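Local atomic coordinates of tryparedoxin (Crithidia fasciculata, PDB entry 1O8X), a protein that probably acts as a thioredoxin-like oxidoreductase, passing electrons by dithiol-disulfide exchange in the trypanosomatid response to oxidative stress. Residues Lys102-Glu107 against Thr111-Asp116. The protein carries 1 engineered substitution. Numbering follows the deposited sequence.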
# COMPACT_ATOMS: atom_id res chain seq x y z
N LYS A 102 -9.33 9.07 4.64
CA LYS A 102 -10.58 9.31 5.33
C LYS A 102 -11.52 8.11 5.21
O LYS A 102 -12.10 7.68 6.20
CB LYS A 102 -11.25 10.60 4.81
CG LYS A 102 -12.64 10.81 5.38
CD LYS A 102 -13.25 12.14 5.00
CE LYS A 102 -14.61 12.26 5.65
NZ LYS A 102 -15.28 13.57 5.39
N HIS A 103 -11.65 7.56 4.01
CA HIS A 103 -12.54 6.43 3.78
C HIS A 103 -12.24 5.26 4.72
O HIS A 103 -13.17 4.64 5.27
CB HIS A 103 -12.46 5.96 2.34
CG HIS A 103 -13.30 4.75 2.05
ND1 HIS A 103 -14.67 4.79 1.95
CD2 HIS A 103 -12.95 3.45 1.90
CE1 HIS A 103 -15.13 3.57 1.72
NE2 HIS A 103 -14.10 2.74 1.69
N PHE A 104 -10.95 4.96 4.92
CA PHE A 104 -10.53 3.89 5.81
C PHE A 104 -10.26 4.30 7.24
O PHE A 104 -9.75 3.51 8.02
CB PHE A 104 -9.30 3.20 5.22
CG PHE A 104 -9.66 2.21 4.18
CD1 PHE A 104 -9.20 2.33 2.88
CD2 PHE A 104 -10.50 1.14 4.52
CE1 PHE A 104 -9.58 1.36 1.90
CE2 PHE A 104 -10.87 0.20 3.59
CZ PHE A 104 -10.42 0.32 2.28
N ASN A 105 -10.59 5.55 7.57
CA ASN A 105 -10.34 6.08 8.90
C ASN A 105 -8.91 5.84 9.37
O ASN A 105 -8.65 5.42 10.50
CB ASN A 105 -11.35 5.57 9.94
CG ASN A 105 -11.32 6.40 11.21
OD1 ASN A 105 -10.89 7.57 11.20
ND2 ASN A 105 -11.73 5.80 12.31
N VAL A 106 -7.97 6.17 8.49
CA VAL A 106 -6.56 6.07 8.84
C VAL A 106 -6.20 7.31 9.66
O VAL A 106 -6.22 8.43 9.15
CB VAL A 106 -5.67 6.00 7.59
CG1 VAL A 106 -4.22 5.84 8.00
CG2 VAL A 106 -6.08 4.86 6.68
N GLU A 107 -5.85 7.10 10.91
CA GLU A 107 -5.60 8.22 11.82
C GLU A 107 -4.13 8.34 12.17
O GLU A 107 -3.65 9.41 12.56
CB GLU A 107 -6.41 8.03 13.09
CG GLU A 107 -7.89 8.24 12.91
CD GLU A 107 -8.59 8.30 14.24
OE1 GLU A 107 -8.57 7.27 14.96
OE2 GLU A 107 -9.12 9.38 14.57
N THR A 111 0.10 2.40 8.28
CA THR A 111 -1.13 1.59 8.26
C THR A 111 -1.12 0.82 6.96
O THR A 111 -0.68 1.35 5.94
CB THR A 111 -2.36 2.49 8.38
OG1 THR A 111 -2.45 2.97 9.73
CG2 THR A 111 -3.65 1.72 8.17
N LEU A 112 -1.61 -0.41 6.99
CA LEU A 112 -1.61 -1.25 5.80
C LEU A 112 -2.99 -1.90 5.67
O LEU A 112 -3.37 -2.67 6.55
CB LEU A 112 -0.50 -2.29 5.96
CG LEU A 112 -0.04 -3.16 4.80
CD1 LEU A 112 0.51 -2.34 3.69
CD2 LEU A 112 1.02 -4.12 5.30
N ILE A 113 -3.69 -1.60 4.57
CA ILE A 113 -5.05 -2.08 4.35
C ILE A 113 -5.11 -2.87 3.06
O ILE A 113 -4.74 -2.38 2.00
CB ILE A 113 -6.00 -0.88 4.31
CG1 ILE A 113 -5.89 -0.21 5.69
CG2 ILE A 113 -7.45 -1.29 3.93
CD1 ILE A 113 -6.90 0.76 6.04
N GLY A 114 -5.60 -4.10 3.16
CA GLY A 114 -5.67 -4.97 2.00
C GLY A 114 -7.07 -5.09 1.46
O GLY A 114 -8.00 -5.33 2.24
N VAL A 115 -7.21 -4.87 0.17
CA VAL A 115 -8.48 -5.00 -0.53
C VAL A 115 -8.34 -5.96 -1.71
O VAL A 115 -7.27 -6.08 -2.30
CB VAL A 115 -9.04 -3.62 -1.00
CG1 VAL A 115 -9.08 -2.62 0.16
CG2 VAL A 115 -8.24 -3.05 -2.15
N ASP A 116 -9.42 -6.63 -2.06
CA ASP A 116 -9.42 -7.48 -3.24
C ASP A 116 -9.56 -6.57 -4.47
O ASP A 116 -10.52 -5.80 -4.57
CB ASP A 116 -10.58 -8.45 -3.15
CG ASP A 116 -10.70 -9.31 -4.35
OD1 ASP A 116 -9.76 -10.09 -4.62
OD2 ASP A 116 -11.70 -9.25 -5.08
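Apolar side-chain packing, with no hydrogen bond across it, joins Phe104 and Val106, just beyond the end of helix 94-103, to Thr111, Ile113 and Val115 on one face of strand 111-116. The Phe104 ring lies over Ile113, whose CG2 makes a CH-pi contact 3.7 Å from the ring centroid and only 10° off the ring normal. The other branch of the isoleucine reaches the root of the same side chain, with CD1 3.5 Å from Phe104 CB, so one methyl lies over the middle of the ring while the other rests against CB and CG. With CG beside the backbone N (chi1 -82°), the ring extends along the strand toward Val115, and CZ meets Val115 CG1 obliquely at 3.9 Å. His103 CD2 sits over the opposite face, leaving the ring between imidazole and methyl.

A Schellman motif ends the helix: Asn105, with positive phi, is its C-prime residue, Asn105 N bonds to Lys102 O at 2.9 Å, and Val106 N bonds to Ser101 O. This turn brings the chain from the helix toward the antiparallel strand 111-116 of the thioredoxin fold, which pairs with strands 30-36 and 122-124.

Past the turn, Val106 points its two methyls at different neighbours. CG1, anti to the backbone N (chi1 -177°), passes alongside Thr111 in the opposing direction and lies 3.8 Å from OG1, in van der Waals contact; the hydroxyl itself is hydrogen-bonded to Ser108 O. CG2 is 4.2 Å from Ile113 CD1, which thereby touches both Phe104 and Val106. Val106 also packs on Phe35 of the adjoining strand and on Trp70.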